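Local coordinates for LPP20 lipofamily protein (Helicobacter pylori R046Wa, PDB 4KZS) that is of unknown function but is secreted by this human pathogen and may be connected with the outer membrane and the Tol-Pal system, at residues Ser45-Ser50 with Lys155-Pro160; Arg111-Ala116 with Met148-Ile153; Val132-Ser137 with Arg202-Ser207; Asp142-Ala147 with Gly162-Tyr167. All coordinates share one frame; numbering follows the deposited sequence.

Contact 1: residues Ser45-Ser50 with Lys155-Pro160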
loop_
_atom_site.group_PDB
_atom_site.type_symbol
_atom_site.label_atom_id
_atom_site.label_comp_id
_atom_site.label_asym_id
_atom_site.label_seq_id
_atom_site.Cartn_x
_atom_site.Cartn_y
_atom_site.Cartn_z
ATOM N N SER A 45 -20.994 -4.916 -1.809
ATOM C CA SER A 45 -19.992 -5.748 -2.494
ATOM C C SER A 45 -20.715 -6.659 -3.490
ATOM O O SER A 45 -20.466 -6.572 -4.702
ATOM C CB SER A 45 -19.176 -6.563 -1.521
ATOM O OG SER A 45 -18.304 -5.757 -0.752
ATOM N N VAL A 46 -21.659 -7.473 -2.983
ATOM C CA VAL A 46 -22.529 -8.353 -3.811
ATOM C C VAL A 46 -23.081 -7.705 -5.076
ATOM O O VAL A 46 -22.717 -8.099 -6.171
ATOM C CB VAL A 46 -23.711 -8.944 -2.989
ATOM C CG1 VAL A 46 -24.793 -9.532 -3.894
ATOM C CG2 VAL A 46 -23.216 -9.958 -1.963
ATOM N N VAL A 47 -23.954 -6.716 -4.929
ATOM C CA VAL A 47 -24.479 -5.977 -6.098
ATOM C C VAL A 47 -23.371 -5.552 -7.061
ATOM O O VAL A 47 -23.566 -5.512 -8.261
ATOM C CB VAL A 47 -25.328 -4.731 -5.650
ATOM C CG1 VAL A 47 -25.251 -3.567 -6.620
ATOM C CG2 VAL A 47 -26.781 -5.105 -5.460
ATOM N N VAL A 48 -22.210 -5.223 -6.526
ATOM C CA VAL A 48 -21.123 -4.719 -7.344
ATOM C C VAL A 48 -20.408 -5.865 -8.058
ATOM O O VAL A 48 -20.246 -5.830 -9.287
ATOM C CB VAL A 48 -20.164 -3.882 -6.486
ATOM C CG1 VAL A 48 -18.857 -3.658 -7.168
ATOM C CG2 VAL A 48 -20.792 -2.549 -6.210
ATOM N N ASN A 49 -20.005 -6.887 -7.297
ATOM C CA ASN A 49 -19.298 -8.031 -7.872
ATOM C C ASN A 49 -20.090 -8.679 -8.992
ATOM O O ASN A 49 -19.535 -9.052 -10.021
ATOM C CB ASN A 49 -18.948 -9.048 -6.806
ATOM C CG ASN A 49 -17.857 -8.552 -5.825
ATOM O OD1 ASN A 49 -16.667 -8.427 -6.172
ATOM N ND2 ASN A 49 -18.265 -8.293 -4.581
ATOM N N SER A 50 -21.402 -8.762 -8.828
ATOM C CA SER A 50 -22.247 -9.376 -9.851
ATOM C C SER A 50 -22.616 -8.400 -10.965
ATOM O O SER A 50 -23.475 -8.688 -11.794
ATOM C CB SER A 50 -23.515 -9.969 -9.219
ATOM O OG SER A 50 -24.531 -8.990 -9.090
ATOM N N LYS A 155 -15.491 1.343 -14.083
ATOM C CA LYS A 155 -15.658 1.014 -15.507
ATOM C C LYS A 155 -16.838 0.117 -15.700
ATOM O O LYS A 155 -17.587 0.291 -16.658
ATOM C CB LYS A 155 -14.400 0.396 -16.146
ATOM C CG LYS A 155 -13.274 1.413 -16.324
ATOM C CD LYS A 155 -12.388 1.196 -17.539
ATOM C CE LYS A 155 -11.362 0.100 -17.294
ATOM N NZ LYS A 155 -10.146 0.318 -18.139
ATOM N N ALA A 156 -17.044 -0.815 -14.776
ATOM C CA ALA A 156 -18.231 -1.674 -14.835
ATOM C C ALA A 156 -19.541 -0.932 -14.694
ATOM O O ALA A 156 -20.587 -1.520 -14.929
ATOM C CB ALA A 156 -18.168 -2.779 -13.800
ATOM N N TYR A 157 -19.503 0.341 -14.300
ATOM C CA TYR A 157 -20.737 1.147 -14.194
ATOM C C TYR A 157 -20.750 2.270 -15.210
ATOM O O TYR A 157 -21.707 3.009 -15.275
ATOM C CB TYR A 157 -20.971 1.682 -12.763
ATOM C CG TYR A 157 -21.598 0.669 -11.822
ATOM C CD1 TYR A 157 -20.816 -0.140 -11.007
ATOM C CD2 TYR A 157 -22.993 0.501 -11.769
ATOM C CE1 TYR A 157 -21.404 -1.066 -10.136
ATOM C CE2 TYR A 157 -23.587 -0.409 -10.917
ATOM C CZ TYR A 157 -22.806 -1.202 -10.104
ATOM O OH TYR A 157 -23.424 -2.158 -9.273
ATOM N N SER A 158 -19.685 2.381 -16.010
ATOM C CA SER A 158 -19.598 3.370 -17.097
ATOM C C SER A 158 -19.329 4.773 -16.601
ATOM O O SER A 158 -19.863 5.735 -17.148
ATOM C CB SER A 158 -20.869 3.393 -17.956
ATOM O OG SER A 158 -21.058 2.163 -18.616
ATOM N N VAL A 159 -18.513 4.894 -15.562
ATOM C CA VAL A 159 -18.023 6.185 -15.129
ATOM C C VAL A 159 -16.668 6.297 -15.811
ATOM O O VAL A 159 -16.074 5.274 -16.153
ATOM C CB VAL A 159 -17.888 6.209 -13.610
ATOM C CG1 VAL A 159 -17.607 7.614 -13.125
ATOM C CG2 VAL A 159 -19.159 5.686 -12.965
ATOM N N PRO A 160 -16.190 7.522 -16.059
ATOM C CA PRO A 160 -14.967 7.685 -16.859
ATOM C C PRO A 160 -13.581 7.344 -16.217
ATOM O O PRO A 160 -13.351 6.212 -15.782
ATOM C CB PRO A 160 -15.061 9.155 -17.306
ATOM C CG PRO A 160 -16.525 9.469 -17.276
ATOM C CD PRO A 160 -16.976 8.768 -16.030
#
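The phenol end of Y157 reaches across to helix 29-53 and overlaps the neighbouring residues V47 and V48. Y157 OH lies 3.5 Å from both V47 CG1 and V47 O, a van der Waals approach. Beside it, V48 CG2 sits 4.1 Å from Y157 OH and 4.2 Å from Y157 CE1, approaching the ring obliquely, and both valine side chains stand at about a right angle to the tyrosine. The CB of Y157 already points at helix 29-53, and the first torsion, -81°, sets CG anti to the carbonyl carbon, which carries the ring outward over the gap. That gap is wide: the nearest CA pair, V48 and A156, is 8.6 Å apart, and only 109 Å² is buried. A backbone bond from S158 N to K155 O, with positive phi at S158, marks a Schellman motif immediately after the tyrosine. L107 and Q51 also touch the Y157 side chain, and A156 O accepts a hydrogen bond from Q51 NE2. The arrangement joins helix 29-53, which accompanies the antiparallel sheet, to the C-terminal end of helix 135-157 of the three-helix bundle, consistent with a junction between the N-terminal and middle regions.

Contact 2: residues Arg111-Ala116 with Met148-Ile153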
loop_
_atom_site.group_PDB
_atom_site.type_symbol
_atom_site.label_atom_id
_atom_site.label_comp_id
_atom_site.label_asym_id
_atom_site.label_seq_id
_atom_site.Cartn_x
_atom_site.Cartn_y
_atom_site.Cartn_z
ATOM N N ARG A 111 -15.550 7.415 -7.347
ATOM C CA ARG A 111 -14.909 8.299 -8.293
ATOM C C ARG A 111 -14.002 9.218 -7.495
ATOM O O ARG A 111 -12.881 9.543 -7.905
ATOM C CB ARG A 111 -15.988 9.072 -9.053
ATOM C CG ARG A 111 -15.571 10.363 -9.722
ATOM C CD ARG A 111 -16.794 11.262 -9.924
ATOM N NE ARG A 111 -17.560 10.869 -11.106
ATOM C CZ ARG A 111 -17.233 11.251 -12.331
ATOM N NH1 ARG A 111 -16.170 12.032 -12.494
ATOM N NH2 ARG A 111 -17.955 10.863 -13.382
ATOM N N ASP A 112 -14.452 9.590 -6.306
ATOM C CA ASP A 112 -13.692 10.544 -5.531
ATOM C C ASP A 112 -12.455 9.962 -4.877
ATOM O O ASP A 112 -11.407 10.598 -4.891
ATOM C CB ASP A 112 -14.579 11.251 -4.508
ATOM C CG ASP A 112 -15.706 12.071 -5.158
ATOM O OD1 ASP A 112 -15.698 12.314 -6.396
ATOM O OD2 ASP A 112 -16.623 12.483 -4.423
ATOM N N LYS A 113 -12.588 8.781 -4.273
ATOM C CA LYS A 113 -11.478 8.110 -3.601
ATOM C C LYS A 113 -10.470 7.723 -4.707
ATOM O O LYS A 113 -9.265 7.771 -4.506
ATOM C CB LYS A 113 -11.988 6.883 -2.830
ATOM C CG LYS A 113 -10.989 6.195 -1.895
ATOM C CD LYS A 113 -11.648 5.036 -1.124
ATOM C CE LYS A 113 -10.680 4.260 -0.219
ATOM N NZ LYS A 113 -10.127 5.095 0.882
ATOM N N TYR A 114 -10.958 7.401 -5.891
ATOM C CA TYR A 114 -10.070 7.162 -7.009
ATOM C C TYR A 114 -9.280 8.414 -7.382
ATOM O O TYR A 114 -8.058 8.375 -7.281
ATOM C CB TYR A 114 -10.857 6.689 -8.209
ATOM C CG TYR A 114 -10.007 6.363 -9.372
ATOM C CD1 TYR A 114 -9.581 7.357 -10.202
ATOM C CD2 TYR A 114 -9.645 5.057 -9.663
ATOM C CE1 TYR A 114 -8.803 7.086 -11.306
ATOM C CE2 TYR A 114 -8.857 4.759 -10.765
ATOM C CZ TYR A 114 -8.434 5.793 -11.596
ATOM O OH TYR A 114 -7.646 5.584 -12.722
ATOM N N ASN A 115 -9.965 9.512 -7.785
ATOM C CA ASN A 115 -9.314 10.787 -8.082
ATOM C C ASN A 115 -8.292 11.177 -7.010
ATOM O O ASN A 115 -7.228 11.683 -7.330
ATOM C CB ASN A 115 -10.311 11.886 -8.262
ATOM C CG ASN A 115 -11.305 11.583 -9.371
ATOM O OD1 ASN A 115 -11.043 10.742 -10.234
ATOM N ND2 ASN A 115 -12.478 12.232 -9.337
ATOM N N ALA A 116 -8.565 10.854 -5.757
ATOM C CA ALA A 116 -7.676 11.209 -4.673
ATOM C C ALA A 116 -6.470 10.313 -4.730
ATOM O O ALA A 116 -5.361 10.758 -4.464
ATOM C CB ALA A 116 -8.376 11.073 -3.325
ATOM N N MET A 148 -6.799 -0.007 -8.632
ATOM C CA MET A 148 -7.259 -0.874 -9.693
ATOM C C MET A 148 -8.626 -1.504 -9.416
ATOM O O MET A 148 -9.523 -1.508 -10.274
ATOM C CB MET A 148 -6.228 -1.940 -9.945
ATOM C CG MET A 148 -5.080 -1.415 -10.740
ATOM S SD MET A 148 -3.838 -2.687 -10.892
ATOM C CE MET A 148 -4.784 -3.902 -11.850
ATOM N N PRO A 149 -8.806 -2.061 -8.215
ATOM C CA PRO A 149 -10.171 -2.534 -7.956
ATOM C C PRO A 149 -11.238 -1.411 -8.073
ATOM O O PRO A 149 -12.299 -1.625 -8.737
ATOM C CB PRO A 149 -10.081 -3.107 -6.530
ATOM C CG PRO A 149 -8.619 -3.389 -6.311
ATOM C CD PRO A 149 -7.894 -2.312 -7.079
ATOM N N ILE A 150 -10.970 -0.238 -7.460
ATOM C CA ILE A 150 -11.954 0.859 -7.502
ATOM C C ILE A 150 -12.241 1.091 -8.937
ATOM O O ILE A 150 -13.389 1.240 -9.332
ATOM C CB ILE A 150 -11.468 2.154 -6.790
ATOM C CG1 ILE A 150 -11.398 1.872 -5.282
ATOM C CG2 ILE A 150 -12.392 3.342 -7.110
ATOM C CD1 ILE A 150 -10.734 2.917 -4.435
ATOM N N GLU A 151 -11.200 1.067 -9.751
ATOM C CA GLU A 151 -11.417 1.404 -11.167
ATOM C C GLU A 151 -12.190 0.350 -11.912
ATOM O O GLU A 151 -12.961 0.671 -12.827
ATOM C CB GLU A 151 -10.114 1.640 -11.867
ATOM C CG GLU A 151 -10.235 1.599 -13.356
ATOM C CD GLU A 151 -8.890 1.728 -14.003
ATOM O OE1 GLU A 151 -8.318 2.844 -13.929
ATOM O OE2 GLU A 151 -8.425 0.720 -14.582
ATOM N N ARG A 152 -11.978 -0.908 -11.530
ATOM C CA ARG A 152 -12.714 -1.993 -12.155
ATOM C C ARG A 152 -14.204 -1.743 -11.936
ATOM O O ARG A 152 -14.985 -1.747 -12.894
ATOM C CB ARG A 152 -12.294 -3.357 -11.610
ATOM C CG ARG A 152 -12.183 -4.399 -12.713
ATOM C CD ARG A 152 -11.791 -5.788 -12.220
ATOM N NE ARG A 152 -10.951 -5.782 -11.019
ATOM C CZ ARG A 152 -11.028 -6.699 -10.047
ATOM N NH1 ARG A 152 -11.909 -7.715 -10.102
ATOM N NH2 ARG A 152 -10.223 -6.598 -8.997
ATOM N N ILE A 153 -14.577 -1.469 -10.684
ATOM C CA ILE A 153 -15.947 -1.113 -10.378
ATOM C C ILE A 153 -16.451 0.030 -11.247
ATOM O O ILE A 153 -17.497 -0.101 -11.910
ATOM C CB ILE A 153 -16.096 -0.706 -8.924
ATOM C CG1 ILE A 153 -15.546 -1.833 -8.062
ATOM C CG2 ILE A 153 -17.558 -0.403 -8.640
ATOM C CD1 ILE A 153 -15.671 -1.598 -6.586
#
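Y114 faces I150 and E151 across the gap between helices 103-121 and 135-157. Y114 CB rests 3.8 Å from I150 CG2, which lies at the ring edge close to the ring plane. Further out, Y114 CD2 comes 4.1 Å from E151 CB, and Y114 CE2 draws nearer, 3.5 Å from the same E151 CB, whose approach to the ring is oblique. At the tip, Y114 OH donates a hydrogen bond of 3.1 Å to E151 OE1, meeting that oxygen nearly along its C-O axis. Ring and carboxylate planes are turned 36° apart. Two torsions make this possible: Y114 CG is anti to the backbone N (chi1 -177°), and E151 CG is likewise anti to its own backbone N, the chain running on extended and bringing its carboxylate level with the phenol oxygen. On the other flank of I150, its CD1 touches K113 CD at 4.0 Å, where the aliphatic part of the lysine crosses the isoleucine at about a right angle before its end turns away. The segment axes approach to 9.7 Å and cross at -140°, and 228 Å² is buried. Around this antiparallel pair, L117 and L110 of helix 103-121 extend the packing onto I150 and I153. Past the end of helix 135-157, V161 touches Y114 and L164 touches E151.

Contact 3: residues Val132-Ser137 with Arg202-Ser207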
loop_
_atom_site.group_PDB
_atom_site.type_symbol
_atom_site.label_atom_id
_atom_site.label_comp_id
_atom_site.label_asym_id
_atom_site.label_seq_id
_atom_site.Cartn_x
_atom_site.Cartn_y
_atom_site.Cartn_z
ATOM N N VAL A 132 14.150 6.185 -6.666
ATOM C CA VAL A 132 13.082 6.240 -5.667
ATOM C C VAL A 132 13.629 5.452 -4.489
ATOM O O VAL A 132 14.728 4.928 -4.617
ATOM C CB VAL A 132 11.841 5.472 -6.163
ATOM C CG1 VAL A 132 10.747 5.400 -5.088
ATOM C CG2 VAL A 132 11.308 6.079 -7.455
ATOM N N PHE A 133 12.906 5.347 -3.363
ATOM C CA PHE A 133 13.433 4.544 -2.290
ATOM C C PHE A 133 12.543 4.019 -1.211
ATOM O O PHE A 133 12.110 4.761 -0.343
ATOM C CB PHE A 133 14.468 5.423 -1.616
ATOM C CG PHE A 133 15.358 4.645 -0.718
ATOM C CD1 PHE A 133 16.604 4.257 -1.160
ATOM C CD2 PHE A 133 14.924 4.219 0.532
ATOM C CE1 PHE A 133 17.431 3.475 -0.358
ATOM C CE2 PHE A 133 15.744 3.443 1.344
ATOM C CZ PHE A 133 16.996 3.054 0.896
ATOM N N LEU A 134 12.395 2.716 -1.216
ATOM C CA LEU A 134 11.640 1.956 -0.232
ATOM C C LEU A 134 10.284 2.599 -0.038
ATOM O O LEU A 134 9.521 2.649 -0.980
ATOM C CB LEU A 134 12.406 1.747 1.070
ATOM C CG LEU A 134 13.632 0.826 1.016
ATOM C CD1 LEU A 134 13.260 -0.589 1.447
ATOM C CD2 LEU A 134 14.307 0.879 -0.354
ATOM N N GLN A 135 9.987 3.082 1.167
ATOM C CA GLN A 135 8.671 3.647 1.489
ATOM C C GLN A 135 8.003 4.414 0.329
ATOM O O GLN A 135 6.853 4.146 -0.022
ATOM C CB GLN A 135 8.748 4.509 2.744
ATOM C CG GLN A 135 9.508 3.908 3.936
ATOM C CD GLN A 135 9.499 4.868 5.122
ATOM O OE1 GLN A 135 9.714 6.073 4.949
ATOM N NE2 GLN A 135 9.205 4.357 6.323
ATOM N N GLN A 136 8.712 5.333 -0.297
ATOM C CA GLN A 136 8.139 6.017 -1.452
ATOM C C GLN A 136 7.670 5.067 -2.582
ATOM O O GLN A 136 6.821 5.395 -3.411
ATOM C CB GLN A 136 9.170 6.983 -1.973
ATOM C CG GLN A 136 8.798 7.643 -3.266
ATOM C CD GLN A 136 9.990 8.339 -3.873
ATOM O OE1 GLN A 136 9.939 8.795 -5.029
ATOM N NE2 GLN A 136 11.101 8.395 -3.110
ATOM N N SER A 137 8.235 3.873 -2.601
ATOM C CA SER A 137 7.904 2.843 -3.567
ATOM C C SER A 137 6.715 2.000 -3.052
ATOM O O SER A 137 5.713 1.833 -3.739
ATOM C CB SER A 137 9.155 1.996 -3.766
ATOM O OG SER A 137 8.920 0.855 -4.548
ATOM N N ARG A 202 16.151 -8.531 -2.129
ATOM C CA ARG A 202 14.747 -8.961 -2.052
ATOM C C ARG A 202 13.804 -7.752 -1.859
ATOM O O ARG A 202 12.585 -7.894 -1.703
ATOM C CB ARG A 202 14.528 -10.121 -1.055
ATOM C CG ARG A 202 14.959 -9.845 0.359
ATOM C CD ARG A 202 14.754 -11.055 1.276
ATOM N NE ARG A 202 13.406 -11.649 1.212
ATOM C CZ ARG A 202 12.991 -12.712 1.917
ATOM N NH1 ARG A 202 13.794 -13.333 2.778
ATOM N NH2 ARG A 202 11.750 -13.160 1.770
ATOM N N VAL A 203 14.398 -6.566 -1.950
ATOM C CA VAL A 203 13.733 -5.318 -1.702
ATOM C C VAL A 203 14.316 -4.268 -2.638
ATOM O O VAL A 203 13.687 -3.272 -2.909
ATOM C CB VAL A 203 13.987 -4.906 -0.235
ATOM C CG1 VAL A 203 14.150 -3.390 -0.055
ATOM C CG2 VAL A 203 12.932 -5.512 0.684
ATOM N N LEU A 204 15.519 -4.499 -3.143
ATOM C CA LEU A 204 16.227 -3.477 -3.942
ATOM C C LEU A 204 16.847 -4.062 -5.226
ATOM O O LEU A 204 16.995 -5.263 -5.329
ATOM C CB LEU A 204 17.362 -2.911 -3.082
ATOM C CG LEU A 204 17.392 -1.415 -3.021
ATOM C CD1 LEU A 204 16.034 -0.966 -3.560
ATOM C CD2 LEU A 204 17.641 -1.037 -1.555
ATOM N N THR A 205 17.258 -3.214 -6.152
ATOM C CA THR A 205 17.953 -3.652 -7.335
ATOM C C THR A 205 19.298 -2.940 -7.435
ATOM O O THR A 205 19.392 -1.831 -8.035
ATOM C CB THR A 205 17.125 -3.350 -8.594
ATOM O OG1 THR A 205 16.004 -4.235 -8.631
ATOM C CG2 THR A 205 17.923 -3.595 -9.812
ATOM N N PRO A 206 20.364 -3.591 -6.918
ATOM C CA PRO A 206 21.668 -2.892 -6.868
ATOM C C PRO A 206 22.000 -2.284 -8.198
ATOM O O PRO A 206 21.971 -2.962 -9.215
ATOM C CB PRO A 206 22.632 -3.991 -6.487
ATOM C CG PRO A 206 21.780 -4.939 -5.685
ATOM C CD PRO A 206 20.479 -4.987 -6.449
ATOM N N SER A 207 22.228 -0.982 -8.231
ATOM C CA SER A 207 22.518 -0.371 -9.527
ATOM C C SER A 207 23.767 0.449 -9.461
ATOM O O SER A 207 24.330 0.616 -8.378
ATOM C CB SER A 207 21.366 0.451 -10.059
ATOM O OG SER A 207 21.630 0.797 -11.403
#
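L134, at the N-cap position of helix 135-157, packs against V203 and L204 where the long helix of the middle domain meets the C-terminal domain, whose sequence family belongs to the TolB_N clan. The contact is purely apolar and buries 128 Å². Its geometry is that of one branched side chain dividing between two successive residues: L134 CD1 meets V203 CG1 at 3.3 Å, a short approach not to be relied on at 2.7 Å resolution, while L134 CD2 faces the branched end of L204, 4.0 Å from its CD2 and 4.1 Å from its CD1. The CB of L134 does not aim at the opposite segment; with chi1 -69° its CG stands beside the backbone N, and as modelled, with a second torsion of -96°, the two methyls come nearer to 202-207. On V203 it is CG1 that touches L134. L204 also starts off to one side and comes closer only at its end. Its chi1 of -130°, like the second torsion of L134 and the first of V203, is an unusual value on which little should be built. L134 meets both partners at about a right angle, and the nearest CA pair, L134 and V203, is 7.7 Å apart. T261 of helix 252-262 also touches L134, F258 and R262 touch V203, and V180 and I215 of the parallel sheet touch L204. Within its own segment L134 has a further neighbour: its CD2 lies 3.4 Å above one face of the F133 ring, offset toward the rim.

Contact 4: residues Asp142-Ala147 with Gly162-Tyr167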
loop_
_atom_site.group_PDB
_atom_site.type_symbol
_atom_site.label_atom_id
_atom_site.label_comp_id
_atom_site.label_asym_id
_atom_site.label_seq_id
_atom_site.Cartn_x
_atom_site.Cartn_y
_atom_site.Cartn_z
ATOM N N ASP A 142 1.005 0.478 -3.073
ATOM C CA ASP A 142 -0.310 0.540 -2.424
ATOM C C ASP A 142 -1.412 1.306 -3.191
ATOM O O ASP A 142 -2.541 0.780 -3.328
ATOM C CB ASP A 142 -0.168 1.052 -1.000
ATOM C CG ASP A 142 0.745 0.169 -0.158
ATOM O OD1 ASP A 142 0.639 -1.070 -0.302
ATOM O OD2 ASP A 142 1.559 0.713 0.643
ATOM N N LEU A 143 -1.086 2.515 -3.676
ATOM C CA LEU A 143 -2.057 3.324 -4.378
ATOM C C LEU A 143 -2.613 2.529 -5.563
ATOM O O LEU A 143 -3.849 2.370 -5.734
ATOM C CB LEU A 143 -1.442 4.658 -4.835
ATOM C CG LEU A 143 -0.750 5.569 -3.798
ATOM C CD1 LEU A 143 -0.462 6.911 -4.433
ATOM C CD2 LEU A 143 -1.543 5.807 -2.518
ATOM N N LEU A 144 -1.682 1.989 -6.340
ATOM C CA LEU A 144 -2.005 1.267 -7.536
ATOM C C LEU A 144 -2.832 0.037 -7.173
ATOM O O LEU A 144 -3.806 -0.327 -7.854
ATOM C CB LEU A 144 -0.716 0.918 -8.243
ATOM C CG LEU A 144 -0.355 1.785 -9.451
ATOM C CD1 LEU A 144 -0.758 3.226 -9.285
ATOM C CD2 LEU A 144 1.117 1.722 -9.765
ATOM N N ALA A 145 -2.516 -0.560 -6.042
ATOM C CA ALA A 145 -3.324 -1.668 -5.571
ATOM C C ALA A 145 -4.745 -1.273 -5.075
ATOM O O ALA A 145 -5.675 -2.055 -5.251
ATOM C CB ALA A 145 -2.565 -2.364 -4.492
ATOM N N LYS A 146 -4.924 -0.109 -4.430
ATOM C CA LYS A 146 -6.285 0.366 -4.060
ATOM C C LYS A 146 -7.045 0.776 -5.313
ATOM O O LYS A 146 -8.191 0.371 -5.505
ATOM C CB LYS A 146 -6.243 1.569 -3.145
ATOM C CG LYS A 146 -5.456 1.447 -1.849
ATOM C CD LYS A 146 -6.392 1.149 -0.692
ATOM C CE LYS A 146 -5.726 1.315 0.672
ATOM N NZ LYS A 146 -6.711 1.071 1.775
ATOM N N ALA A 147 -6.392 1.552 -6.176
ATOM C CA ALA A 147 -6.995 2.094 -7.404
ATOM C C ALA A 147 -7.540 1.055 -8.377
ATOM O O ALA A 147 -8.626 1.231 -8.954
ATOM C CB ALA A 147 -6.003 3.013 -8.143
ATOM N N GLY A 162 -10.687 6.573 -17.260
ATOM C CA GLY A 162 -9.793 6.002 -18.271
ATOM C C GLY A 162 -8.559 5.184 -17.878
ATOM O O GLY A 162 -8.559 3.956 -18.073
ATOM N N SER A 163 -7.497 5.819 -17.355
ATOM C CA SER A 163 -6.217 5.077 -17.277
ATOM C C SER A 163 -5.177 5.159 -16.140
ATOM O O SER A 163 -4.773 6.237 -15.668
ATOM C CB SER A 163 -5.459 5.168 -18.586
ATOM O OG SER A 163 -4.404 4.232 -18.528
ATOM N N LEU A 164 -4.702 3.965 -15.775
ATOM C CA LEU A 164 -3.585 3.802 -14.849
ATOM C C LEU A 164 -2.342 3.313 -15.564
ATOM O O LEU A 164 -1.240 3.506 -15.066
ATOM C CB LEU A 164 -3.934 2.834 -13.726
ATOM C CG LEU A 164 -4.919 3.418 -12.719
ATOM C CD1 LEU A 164 -5.606 2.321 -11.916
ATOM C CD2 LEU A 164 -4.220 4.408 -11.814
ATOM N N GLU A 165 -2.527 2.696 -16.729
ATOM C CA GLU A 165 -1.435 2.163 -17.550
ATOM C C GLU A 165 -0.169 3.010 -17.504
ATOM O O GLU A 165 0.944 2.487 -17.448
ATOM C CB GLU A 165 -1.871 2.005 -19.004
ATOM C CG GLU A 165 -0.714 1.933 -19.998
ATOM C CD GLU A 165 -1.059 1.213 -21.281
ATOM O OE1 GLU A 165 -0.240 1.295 -22.232
ATOM O OE2 GLU A 165 -2.138 0.568 -21.332
ATOM N N ASN A 166 -0.348 4.318 -17.516
ATOM C CA ASN A 166 0.778 5.204 -17.547
ATOM C C ASN A 166 1.512 5.207 -16.256
ATOM O O ASN A 166 2.733 5.290 -16.228
ATOM C CB ASN A 166 0.313 6.613 -17.833
ATOM C CG ASN A 166 1.190 7.290 -18.837
ATOM O OD1 ASN A 166 2.259 7.798 -18.488
ATOM N ND2 ASN A 166 0.765 7.267 -20.118
ATOM N N TYR A 167 0.750 5.162 -15.179
ATOM C CA TYR A 167 1.324 5.210 -13.873
ATOM C C TYR A 167 2.023 3.915 -13.610
ATOM O O TYR A 167 3.095 3.888 -13.029
ATOM C CB TYR A 167 0.238 5.384 -12.857
ATOM C CG TYR A 167 -0.093 6.809 -12.564
ATOM C CD1 TYR A 167 0.903 7.768 -12.451
ATOM C CD2 TYR A 167 -1.405 7.190 -12.339
ATOM C CE1 TYR A 167 0.596 9.079 -12.148
ATOM C CE2 TYR A 167 -1.719 8.496 -12.027
ATOM C CZ TYR A 167 -0.717 9.440 -11.938
ATOM O OH TYR A 167 -1.014 10.749 -11.624
#
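The helical hairpin formed by helix 135-157, the loop after it and helix 165-172 is closed here by L144 and A147 packing on L164 and Y167. The pairing runs antiparallel, because A147 meets L164 while L144, one turn earlier, reaches on to Y167. L164 touches both A147 and L144. Its CB points at the long helix, and chi1 of -72° places its CG beside the backbone N. L164 CD1 sits 3.9 Å from A147 CB, and L164 CD2 sits 4.4 Å from L144 CD1. The same L144 CD1 is 4.3 Å from Y167 CB, although the CB of L144 itself is not directed at the other segment and only the end of its chain comes near. Y167 contributes just its root, since its ring leads away. The nearest CA atoms, those of L144 and L164, are 7.9 Å apart. The contact is buried and covers 164 Å². Helix 103-121 supplies the third side of the bundle: the Y167 ring makes edge-to-face contacts with Y118 and F121, F121 also touches L144, and E168 and Y171 of helix 165-172 continue the packing on L144.

Helix 135-157 takes part in all four contacts, giving its N-cap to contact 3, its middle to contacts 4 and 2, and its end to contact 1. Contacts 3 and 4 are buried, contacts 1 and 2 partly buried. Contacts 2 and 4 lie within the helical bundle, with centres 9 Å apart; contact 2 adds a polar bond to its packing, while contact 4 is wholly apolar. Contacts 1 and 3 join parts of different family regions, consistent with domain junctions, on opposite sides of the chain's centre and about 35 Å apart between their centres. Contact 3 is apolar, whereas contact 1 is smaller and built on one tyrosine. V48 on I153 joins contacts 1 and 2.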